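Local coordinates for putative NAD(P)H nitroreductase MhqN (Bacillus subtilis, PDB 3BEM), which is a putative FMN-dependent, homodimeric nitroreductase that may contribute to the breakdown of aromatic compounds, at residues Gln97-Ala102 against Phe130-Gly135. The protein carries 3 engineered substitutions. Residues are numbered along the deposited sequence; the frame is centred on the assembly and turned at random.
Sequences QAYQQA and FYENRG
The rings of Tyr99 and Tyr131 lie almost parallel, 17° between planes, but are displaced along those planes, centroids 5.7 Å apart, so that the faces barely overlap and each receives chiefly the other's CB. Tyr99 CB sits over one face of the Tyr131 ring, 3.7 Å from Tyr131 CG, and Tyr131 CB returns the CH-pi contact 4.2 Å from the centroid of the Tyr99 ring. On its other face the Tyr99 ring carries the CG of Gln100, while OE2 of Glu132 comes in at the edge, near the ring plane. With chi1 at 68°, Tyr99 CG is wedged between its own backbone N and carbonyl carbon, which lays the ring along the flank of helix 117-134 and brings OH to the carboxylate. Tyr99 OH gives a weak hydrogen bond to Glu132 OE2 at 2.8 Å and accepts another weak one from Gln97 NE2. Lys139 ties this polar end together, hydrogen-bonding Tyr99 OH and salt-bridging Glu132 OE1; Tyr131 OH is hydrogen-bonded to His58 NE2. A leucine in place of Tyr99 would keep the CB over Tyr131 but would probably leave Tyr131 CB without its ring face and Glu132 OE2 without its hydroxyl partner. Near the flavin but outside its pocket, though Tyr131 touches pocket residue Ala53, the contact pins the 3-10 turn following strand 88-95 against the C-terminal part of helix 117-134, joining the central antiparallel sheet to the helical part of the FMN-dependent nitroreductase fold.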
loop_
_atom_site.group_PDB
_atom_site.type_symbol
_atom_site.label_atom_id
_atom_site.label_comp_id
_atom_site.label_asym_id
_atom_site.label_seq_id
_atom_site.Cartn_x
_atom_site.Cartn_y
_atom_site.Cartn_z
ATOM N N GLN B 97 4.016 17.760 0.508
ATOM C CA GLN B 97 5.206 18.531 0.050
ATOM C C GLN B 97 6.500 17.707 0.131
ATOM O O GLN B 97 7.598 18.257 0.268
ATOM C CB GLN B 97 5.342 19.823 0.887
ATOM C CG GLN B 97 4.122 20.704 0.818
ATOM C CD GLN B 97 3.757 21.090 -0.618
ATOM O OE1 GLN B 97 2.605 20.990 -1.023
ATOM N NE2 GLN B 97 4.747 21.506 -1.391
ATOM N N ALA B 98 6.361 16.365 0.050
ATOM C CA ALA B 98 7.531 15.447 0.171
ATOM C C ALA B 98 8.659 15.825 -0.784
ATOM O O ALA B 98 9.827 15.713 -0.457
ATOM C CB ALA B 98 7.113 13.980 -0.088
ATOM N N TYR B 99 8.304 16.297 -1.967
ATOM C CA TYR B 99 9.291 16.540 -2.978
ATOM C C TYR B 99 10.284 17.625 -2.591
ATOM O O TYR B 99 11.393 17.663 -3.111
ATOM C CB TYR B 99 8.601 16.911 -4.277
ATOM C CG TYR B 99 7.893 18.240 -4.234
ATOM C CD1 TYR B 99 6.589 18.340 -3.745
ATOM C CD2 TYR B 99 8.523 19.405 -4.649
ATOM C CE1 TYR B 99 5.942 19.550 -3.699
ATOM C CE2 TYR B 99 7.873 20.625 -4.587
ATOM C CZ TYR B 99 6.575 20.672 -4.122
ATOM O OH TYR B 99 5.942 21.882 -4.055
ATOM N N GLN B 100 9.872 18.515 -1.688
ATOM C CA GLN B 100 10.781 19.567 -1.167
ATOM C C GLN B 100 11.990 19.037 -0.445
ATOM O O GLN B 100 12.952 19.777 -0.239
ATOM C CB GLN B 100 10.042 20.547 -0.245
ATOM C CG GLN B 100 9.067 21.410 -1.016
ATOM C CD GLN B 100 8.067 22.200 -0.152
ATOM O OE1 GLN B 100 7.253 22.945 -0.689
ATOM N NE2 GLN B 100 8.121 22.036 1.167
ATOM N N GLN B 101 11.980 17.774 -0.027
ATOM C CA GLN B 101 13.165 17.213 0.627
ATOM C C GLN B 101 14.083 16.470 -0.336
ATOM O O GLN B 101 14.995 15.800 0.091
ATOM C CB GLN B 101 12.786 16.273 1.747
ATOM C CG GLN B 101 11.848 16.834 2.790
ATOM C CD GLN B 101 11.592 15.839 3.911
ATOM O OE1 GLN B 101 12.443 14.993 4.220
ATOM N NE2 GLN B 101 10.420 15.938 4.534
ATOM N N ALA B 102 13.824 16.545 -1.634
ATOM C CA ALA B 102 14.724 15.903 -2.607
ATOM C C ALA B 102 16.191 16.359 -2.421
ATOM O O ALA B 102 17.094 15.543 -2.354
ATOM C CB ALA B 102 14.255 16.172 -4.052
ATOM N N PHE B 130 8.936 17.072 -11.601
ATOM C CA PHE B 130 7.933 16.015 -11.788
ATOM C C PHE B 130 6.661 16.330 -10.966
ATOM O O PHE B 130 5.549 16.287 -11.482
ATOM C CB PHE B 130 8.483 14.646 -11.388
ATOM C CG PHE B 130 7.641 13.498 -11.853
ATOM C CD1 PHE B 130 6.612 13.011 -11.072
ATOM C CD2 PHE B 130 7.878 12.897 -13.080
ATOM C CE1 PHE B 130 5.834 11.950 -11.475
ATOM C CE2 PHE B 130 7.100 11.834 -13.501
ATOM C CZ PHE B 130 6.059 11.372 -12.705
ATOM N N TYR B 131 6.828 16.679 -9.698
ATOM C CA TYR B 131 5.725 17.034 -8.844
ATOM C C TYR B 131 5.097 18.387 -9.184
ATOM O O TYR B 131 3.905 18.483 -9.400
ATOM C CB TYR B 131 6.137 17.025 -7.361
ATOM C CG TYR B 131 6.217 15.612 -6.793
ATOM C CD1 TYR B 131 7.250 14.741 -7.160
ATOM C CD2 TYR B 131 5.210 15.128 -5.960
ATOM C CE1 TYR B 131 7.320 13.454 -6.643
ATOM C CE2 TYR B 131 5.281 13.818 -5.418
ATOM C CZ TYR B 131 6.320 12.986 -5.791
ATOM O OH TYR B 131 6.332 11.699 -5.302
ATOM N N GLU B 132 5.912 19.418 -9.261
ATOM C CA GLU B 132 5.369 20.754 -9.554
ATOM C C GLU B 132 4.670 20.818 -10.914
ATOM O O GLU B 132 3.645 21.484 -11.032
ATOM C CB GLU B 132 6.462 21.829 -9.475
ATOM C CG GLU B 132 7.132 22.009 -8.119
ATOM C CD GLU B 132 6.328 22.833 -7.111
ATOM O OE1 GLU B 132 5.058 22.899 -7.199
ATOM O OE2 GLU B 132 6.998 23.414 -6.209
ATOM N N ASN B 133 5.205 20.134 -11.931
ATOM C CA ASN B 133 4.557 20.128 -13.243
ATOM C C ASN B 133 3.160 19.504 -13.212
ATOM O O ASN B 133 2.293 19.903 -13.970
ATOM C CB ASN B 133 5.399 19.423 -14.319
ATOM C CG ASN B 133 6.671 20.210 -14.708
ATOM O OD1 ASN B 133 6.869 21.387 -14.345
ATOM N ND2 ASN B 133 7.564 19.537 -15.425
ATOM N N ARG B 134 2.960 18.516 -12.345
ATOM C CA ARG B 134 1.702 17.790 -12.290
ATOM C C ARG B 134 0.685 18.520 -11.407
ATOM O O ARG B 134 -0.509 18.497 -11.701
ATOM C CB ARG B 134 1.906 16.332 -11.836
ATOM C CG ARG B 134 2.611 15.463 -12.867
ATOM C CD ARG B 134 2.404 13.966 -12.644
ATOM N NE ARG B 134 2.799 13.195 -13.824
ATOM C CZ ARG B 134 2.458 11.928 -14.062
ATOM N NH1 ARG B 134 1.715 11.246 -13.191
ATOM N NH2 ARG B 134 2.873 11.332 -15.168
ATOM N N GLY B 135 1.147 19.183 -10.351
ATOM C CA GLY B 135 0.256 20.014 -9.524
ATOM C C GLY B 135 -0.266 19.416 -8.237
ATOM O O GLY B 135 0.197 18.381 -7.782
#